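Local coordinates for protein oxidoreductase, 2OG-Fe(II) oxygenase family (Burkholderia pseudomallei, PDB 6N1F) that binds iron and probably acts as an oxidoreductase of the 2-oxoglutarate-Fe(II) oxygenase family, at residues A134-K148 / N217-G231. Numbering follows the deposited sequence.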
loop_
_atom_site.group_PDB
_atom_site.type_symbol
_atom_site.label_atom_id
_atom_site.label_comp_id
_atom_site.label_asym_id
_atom_site.label_seq_id
_atom_site.Cartn_x
_atom_site.Cartn_y
_atom_site.Cartn_z
ATOM N N ALA A 134 7.241 -17.788 6.763
ATOM C CA ALA A 134 8.450 -16.985 6.800
ATOM C C ALA A 134 8.175 -15.608 7.390
ATOM O O ALA A 134 7.075 -15.061 7.284
ATOM C CB ALA A 134 9.047 -16.847 5.401
ATOM N N GLU A 135 9.198 -15.063 8.037
ATOM C CA GLU A 135 9.109 -13.745 8.640
ATOM C C GLU A 135 9.168 -12.671 7.561
ATOM O O GLU A 135 10.062 -12.676 6.709
ATOM C CB GLU A 135 10.255 -13.575 9.636
ATOM C CG GLU A 135 10.502 -12.164 10.132
ATOM C CD GLU A 135 11.462 -12.143 11.313
ATOM O OE1 GLU A 135 11.197 -11.390 12.272
ATOM O OE2 GLU A 135 12.471 -12.890 11.296
ATOM N N TYR A 136 8.220 -11.752 7.596
ATOM C CA TYR A 136 8.217 -10.617 6.687
ATOM C C TYR A 136 8.531 -9.339 7.454
ATOM O O TYR A 136 8.242 -9.221 8.650
ATOM C CB TYR A 136 6.880 -10.485 5.962
ATOM C CG TYR A 136 6.756 -11.361 4.735
ATOM C CD1 TYR A 136 6.877 -10.828 3.460
ATOM C CD2 TYR A 136 6.522 -12.723 4.849
ATOM C CE1 TYR A 136 6.759 -11.626 2.335
ATOM C CE2 TYR A 136 6.407 -13.523 3.733
ATOM C CZ TYR A 136 6.525 -12.982 2.480
ATOM O OH TYR A 136 6.406 -13.796 1.366
ATOM N N PHE A 137 9.165 -8.402 6.756
ATOM C CA PHE A 137 9.584 -7.124 7.307
ATOM C C PHE A 137 8.936 -6.000 6.520
ATOM O O PHE A 137 8.832 -6.076 5.293
ATOM C CB PHE A 137 11.106 -6.964 7.244
ATOM C CG PHE A 137 11.857 -8.113 7.845
ATOM C CD1 PHE A 137 12.224 -8.087 9.175
ATOM C CD2 PHE A 137 12.189 -9.218 7.080
ATOM C CE1 PHE A 137 12.918 -9.143 9.742
ATOM C CE2 PHE A 137 12.877 -10.278 7.638
ATOM C CZ PHE A 137 13.243 -10.239 8.974
ATOM N N ILE A 138 8.519 -4.953 7.223
ATOM C CA ILE A 138 8.061 -3.731 6.567
ATOM C C ILE A 138 9.305 -2.898 6.252
ATOM O O ILE A 138 9.960 -2.383 7.158
ATOM C CB ILE A 138 7.070 -2.955 7.444
ATOM C CG1 ILE A 138 5.795 -3.773 7.682
ATOM C CG2 ILE A 138 6.715 -1.621 6.813
ATOM C CD1 ILE A 138 4.838 -3.164 8.713
ATOM N N ARG A 139 9.636 -2.767 4.963
ATOM C CA ARG A 139 10.861 -2.084 4.569
ATOM C C ARG A 139 10.659 -0.615 4.235
ATOM O O ARG A 139 11.609 0.167 4.329
ATOM C CB ARG A 139 11.488 -2.773 3.353
ATOM C CG ARG A 139 12.239 -4.061 3.659
ATOM C CD ARG A 139 13.015 -4.530 2.436
ATOM N NE ARG A 139 14.170 -3.692 2.138
ATOM C CZ ARG A 139 15.408 -3.958 2.553
ATOM N NH1 ARG A 139 15.648 -5.037 3.289
ATOM N NH2 ARG A 139 16.409 -3.148 2.231
ATOM N N ARG A 140 9.465 -0.224 3.812
ATOM C CA ARG A 140 9.219 1.136 3.369
ATOM C C ARG A 140 7.774 1.454 3.691
ATOM O O ARG A 140 6.920 0.573 3.636
ATOM C CB ARG A 140 9.512 1.297 1.864
ATOM C CG ARG A 140 9.074 2.617 1.275
ATOM C CD ARG A 140 9.598 2.811 -0.135
ATOM N NE ARG A 140 9.107 4.056 -0.715
ATOM C CZ ARG A 140 9.646 4.652 -1.775
ATOM N NH1 ARG A 140 10.705 4.117 -2.367
ATOM N NH2 ARG A 140 9.131 5.788 -2.238
ATOM N N CYS A 141 7.507 2.711 4.041
ATOM C CA CYS A 141 6.183 3.109 4.497
ATOM C C CYS A 141 6.054 4.622 4.409
ATOM O O CYS A 141 6.926 5.345 4.900
ATOM C CB CYS A 141 5.949 2.630 5.931
ATOM S SG CYS A 141 4.352 3.107 6.621
ATOM N N GLN A 142 4.978 5.101 3.786
ATOM C CA GLN A 142 4.776 6.536 3.627
ATOM C C GLN A 142 3.302 6.826 3.358
ATOM O O GLN A 142 2.537 5.951 2.942
ATOM C CB GLN A 142 5.651 7.100 2.497
ATOM C CG GLN A 142 5.208 6.630 1.104
ATOM C CD GLN A 142 6.231 6.891 0.040
ATOM O OE1 GLN A 142 7.384 6.476 0.160
ATOM N NE2 GLN A 142 5.821 7.589 -1.026
ATOM N N ILE A 143 2.917 8.076 3.615
ATOM C CA ILE A 143 1.587 8.588 3.305
ATOM C C ILE A 143 1.704 9.406 2.024
ATOM O O ILE A 143 2.513 10.343 1.958
ATOM C CB ILE A 143 1.027 9.457 4.445
ATOM C CG1 ILE A 143 1.127 8.757 5.801
ATOM C CG2 ILE A 143 -0.415 9.797 4.178
ATOM C CD1 ILE A 143 0.055 7.760 6.021
ATOM N N ASN A 144 0.911 9.051 1.005
ATOM C CA ASN A 144 0.862 9.786 -0.255
ATOM C C ASN A 144 -0.419 10.595 -0.301
ATOM O O ASN A 144 -1.514 10.026 -0.250
ATOM C CB ASN A 144 0.908 8.851 -1.457
ATOM C CG ASN A 144 2.245 8.211 -1.630
ATOM O OD1 ASN A 144 3.250 8.700 -1.113
ATOM N ND2 ASN A 144 2.280 7.115 -2.369
ATOM N N ARG A 145 -0.288 11.910 -0.428
ATOM C CA ARG A 145 -1.434 12.803 -0.518
ATOM C C ARG A 145 -1.517 13.339 -1.945
ATOM O O ARG A 145 -0.717 14.195 -2.350
ATOM C CB ARG A 145 -1.315 13.918 0.513
ATOM C CG ARG A 145 -2.457 14.908 0.486
ATOM C CD ARG A 145 -2.341 15.854 1.661
ATOM N NE ARG A 145 -2.985 17.129 1.385
ATOM C CZ ARG A 145 -2.341 18.212 0.972
ATOM N NH1 ARG A 145 -1.024 18.179 0.787
ATOM N NH2 ARG A 145 -3.013 19.330 0.742
HETATM N N MSE A 146 -2.482 12.833 -2.705
HETATM C CA MSE A 146 -2.560 13.114 -4.130
HETATM C C MSE A 146 -3.657 14.122 -4.404
HETATM O O MSE A 146 -4.821 13.900 -4.043
HETATM C CB MSE A 146 -2.809 11.822 -4.928
HETATM C CG MSE A 146 -1.738 10.748 -4.754
HETATM SE SE MSE A 146 -2.182 9.160 -5.803
HETATM C CE MSE A 146 -2.143 9.907 -7.601
ATOM N N LEU A 147 -3.281 15.231 -5.027
ATOM C CA LEU A 147 -4.210 16.314 -5.276
ATOM C C LEU A 147 -4.900 16.117 -6.624
ATOM O O LEU A 147 -4.540 15.234 -7.408
ATOM C CB LEU A 147 -3.471 17.648 -5.229
ATOM C CG LEU A 147 -2.652 17.848 -3.963
ATOM C CD1 LEU A 147 -1.923 19.172 -4.027
ATOM C CD2 LEU A 147 -3.541 17.784 -2.750
ATOM N N LYS A 148 -5.906 16.959 -6.889
ATOM C CA LYS A 148 -6.659 16.865 -8.133
ATOM C C LYS A 148 -5.723 16.943 -9.327
ATOM O O LYS A 148 -4.835 17.798 -9.371
ATOM C CB LYS A 148 -7.690 17.985 -8.215
ATOM C CG LYS A 148 -8.656 17.857 -9.369
ATOM C CD LYS A 148 -9.735 18.932 -9.284
ATOM C CE LYS A 148 -10.539 19.021 -10.575
ATOM N NZ LYS A 148 -9.658 18.967 -11.768
ATOM N N ASN A 217 -11.196 16.660 -5.189
ATOM C CA ASN A 217 -10.549 16.909 -3.905
ATOM C C ASN A 217 -9.140 16.332 -3.827
ATOM O O ASN A 217 -8.214 16.860 -4.454
ATOM C CB ASN A 217 -11.408 16.369 -2.758
ATOM C CG ASN A 217 -11.048 17.001 -1.416
ATOM O OD1 ASN A 217 -10.459 18.084 -1.360
ATOM N ND2 ASN A 217 -11.400 16.323 -0.329
ATOM N N GLU A 218 -8.963 15.263 -3.055
ATOM C CA GLU A 218 -7.635 14.718 -2.811
ATOM C C GLU A 218 -7.771 13.267 -2.379
ATOM O O GLU A 218 -8.818 12.844 -1.889
ATOM C CB GLU A 218 -6.882 15.527 -1.748
ATOM C CG GLU A 218 -7.414 15.345 -0.344
ATOM C CD GLU A 218 -6.603 16.106 0.697
ATOM O OE1 GLU A 218 -6.189 17.251 0.422
ATOM O OE2 GLU A 218 -6.377 15.554 1.795
ATOM N N ARG A 219 -6.697 12.509 -2.575
ATOM C CA ARG A 219 -6.683 11.080 -2.301
ATOM C C ARG A 219 -5.466 10.805 -1.435
ATOM O O ARG A 219 -4.335 11.126 -1.827
ATOM C CB ARG A 219 -6.653 10.278 -3.611
ATOM C CG ARG A 219 -6.470 8.751 -3.514
ATOM C CD ARG A 219 -5.886 8.289 -4.850
ATOM N NE ARG A 219 -6.134 6.895 -5.199
ATOM C CZ ARG A 219 -5.280 5.897 -4.972
ATOM N NH1 ARG A 219 -4.109 6.126 -4.370
ATOM N NH2 ARG A 219 -5.585 4.675 -5.367
ATOM N N THR A 220 -5.701 10.242 -0.250
ATOM C CA THR A 220 -4.674 10.048 0.769
ATOM C C THR A 220 -4.595 8.574 1.127
ATOM O O THR A 220 -5.610 7.964 1.466
ATOM C CB THR A 220 -4.986 10.860 2.023
ATOM O OG1 THR A 220 -5.241 12.218 1.651
ATOM C CG2 THR A 220 -3.826 10.792 3.007
ATOM N N SER A 221 -3.398 8.006 1.064
ATOM C CA SER A 221 -3.251 6.578 1.283
ATOM C C SER A 221 -1.959 6.290 2.028
ATOM O O SER A 221 -0.938 6.937 1.786
ATOM C CB SER A 221 -3.280 5.816 -0.052
ATOM O OG SER A 221 -2.233 6.228 -0.915
ATOM N N LEU A 222 -2.012 5.318 2.938
ATOM C CA LEU A 222 -0.820 4.792 3.598
ATOM C C LEU A 222 -0.311 3.594 2.799
ATOM O O LEU A 222 -1.032 2.602 2.634
ATOM C CB LEU A 222 -1.139 4.384 5.041
ATOM C CG LEU A 222 0.023 4.197 6.006
ATOM C CD1 LEU A 222 -0.535 4.051 7.403
ATOM C CD2 LEU A 222 0.860 3.001 5.676
ATOM N N VAL A 223 0.939 3.663 2.351
ATOM C CA VAL A 223 1.520 2.657 1.473
ATOM C C VAL A 223 2.725 2.047 2.179
ATOM O O VAL A 223 3.568 2.774 2.710
ATOM C CB VAL A 223 1.926 3.271 0.118
ATOM C CG1 VAL A 223 2.637 2.249 -0.733
ATOM C CG2 VAL A 223 0.709 3.805 -0.609
ATOM N N TYR A 224 2.812 0.721 2.193
ATOM C CA TYR A 224 4.023 0.104 2.725
ATOM C C TYR A 224 4.336 -1.185 1.985
ATOM O O TYR A 224 3.489 -1.757 1.296
ATOM C CB TYR A 224 3.959 -0.148 4.241
ATOM C CG TYR A 224 2.781 -0.917 4.831
ATOM C CD1 TYR A 224 2.957 -2.188 5.377
ATOM C CD2 TYR A 224 1.519 -0.339 4.925
ATOM C CE1 TYR A 224 1.892 -2.882 5.962
ATOM C CE2 TYR A 224 0.446 -1.026 5.505
ATOM C CZ TYR A 224 0.637 -2.288 6.018
ATOM O OH TYR A 224 -0.435 -2.943 6.576
ATOM N N PHE A 225 5.574 -1.647 2.167
ATOM C CA PHE A 225 6.151 -2.704 1.352
ATOM C C PHE A 225 6.751 -3.786 2.238
ATOM O O PHE A 225 7.438 -3.492 3.219
ATOM C CB PHE A 225 7.210 -2.118 0.409
ATOM C CG PHE A 225 6.659 -1.065 -0.525
ATOM C CD1 PHE A 225 6.212 -1.407 -1.787
ATOM C CD2 PHE A 225 6.561 0.256 -0.120
ATOM C CE1 PHE A 225 5.697 -0.452 -2.638
ATOM C CE2 PHE A 225 6.048 1.215 -0.961
ATOM C CZ PHE A 225 5.617 0.863 -2.224
ATOM N N TYR A 226 6.479 -5.036 1.881
ATOM C CA TYR A 226 6.888 -6.207 2.642
ATOM C C TYR A 226 7.953 -6.982 1.875
ATOM O O TYR A 226 7.823 -7.208 0.666
ATOM C CB TYR A 226 5.694 -7.135 2.907
ATOM C CG TYR A 226 4.855 -6.867 4.133
ATOM C CD1 TYR A 226 5.360 -7.091 5.406
ATOM C CD2 TYR A 226 3.537 -6.444 4.022
ATOM C CE1 TYR A 226 4.588 -6.886 6.540
ATOM C CE2 TYR A 226 2.755 -6.228 5.160
ATOM C CZ TYR A 226 3.290 -6.451 6.410
ATOM O OH TYR A 226 2.542 -6.242 7.544
ATOM N N SER A 227 8.997 -7.394 2.586
ATOM C CA SER A 227 10.047 -8.248 2.053
ATOM C C SER A 227 10.445 -9.250 3.129
ATOM O O SER A 227 10.333 -8.964 4.322
ATOM C CB SER A 227 11.271 -7.428 1.618
ATOM O OG SER A 227 12.340 -8.255 1.172
ATOM N N ARG A 228 10.896 -10.432 2.704
ATOM C CA ARG A 228 11.545 -11.354 3.632
ATOM C C ARG A 228 13.002 -10.991 3.875
ATOM O O ARG A 228 13.614 -11.521 4.802
ATOM C CB ARG A 228 11.466 -12.791 3.117
ATOM C CG ARG A 228 10.067 -13.340 2.960
ATOM C CD ARG A 228 10.110 -14.687 2.263
ATOM N NE ARG A 228 10.760 -14.592 0.958
ATOM C CZ ARG A 228 11.963 -15.084 0.667
ATOM N NH1 ARG A 228 12.671 -15.744 1.579
ATOM N NH2 ARG A 228 12.453 -14.928 -0.552
ATOM N N HIS A 229 13.568 -10.107 3.069
ATOM C CA HIS A 229 14.943 -9.668 3.248
ATOM C C HIS A 229 14.957 -8.420 4.111
ATOM O O HIS A 229 14.262 -7.446 3.813
ATOM C CB HIS A 229 15.602 -9.377 1.896
ATOM C CG HIS A 229 17.042 -8.981 1.993
ATOM N ND1 HIS A 229 17.989 -9.759 2.628
ATOM C CD2 HIS A 229 17.702 -7.900 1.515
ATOM C CE1 HIS A 229 19.168 -9.169 2.543
ATOM N NE2 HIS A 229 19.021 -8.038 1.876
ATOM N N ASN A 230 15.745 -8.449 5.182
ATOM C CA ASN A 230 15.935 -7.266 6.003
ATOM C C ASN A 230 17.336 -6.685 5.871
ATOM O O ASN A 230 17.651 -5.706 6.553
ATOM C CB ASN A 230 15.625 -7.579 7.471
ATOM C CG ASN A 230 15.058 -6.378 8.217
ATOM O OD1 ASN A 230 14.430 -5.493 7.622
ATOM N ND2 ASN A 230 15.267 -6.348 9.527
ATOM N N GLY A 231 18.177 -7.243 5.007
ATOM C CA GLY A 231 19.463 -6.645 4.738
ATOM C C GLY A 231 19.327 -5.431 3.833
ATOM O O GLY A 231 18.244 -4.883 3.614
HETATM O O HOH W 1 12.448 -13.943 6.337
HETATM O O HOH W 2 -3.298 8.649 -2.644
HETATM O O HOH W 3 -6.935 19.063 -5.210
#
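A classic beta bulge, in which R139 and R140 together lie opposite F225, interrupts an otherwise regular antiparallel pairing of strands 137-147 and 218-227 in the large sheet of the oxygenase core. F225 O accepts from R139 N at 2.9 Å, while F225 N donates to R140 O. Regular hydrogen-bonded pairs flank it, F137 with S227 on one side and Q142 with V223 on the other.

R139, the extra residue, falls out of the normal alternation of side chains. Its side chain bends at chi3 (71°) and reaches the turn after the second strand, where NH1 and NH2 grip G231 O end-on, at 2.6 Å from NH1 and 2.9 Å from NH2, in the guanidinium plane. NH1 also meets H229 O at 2.8 Å, from above that carbonyl's plane, and NE forms a salt bridge with D96. Nearby, N230 CB makes a CH-pi contact over the centre of the F137 ring, 3.6 Å from the centroid, and the N230 amide lies nearly parallel to the ring (7°), closest to CD1. Over one face of the Y136 ring lies R228 CG, and E165 binds the polar ends of both residues.

The two sheet faces differ. On one, I138 CG1 lies alongside Y226, 3.5 Å from CE1, and C141 SG touches L222 CD2; helix 109-117 packs against I138, C141 and Y224. On the other, R140 runs beside F225 and holds Q142 OE1 through NE and NH2, while Q142 NE2 donates in plane to a lone pair of N144 OD1 at 2.8 Å. With both its oxygen and its nitrogen engaged, the Q142 amide probably has its rotation fixed. F225 stacks on Y164 and touches the iron ligand D157, its side chain about 5 Å from the iron(III) ion; it thus brings strand 218-227 up to the His-Asp-His metal site, as in the double-stranded beta-helix fold of 2-oxoglutarate oxygenases.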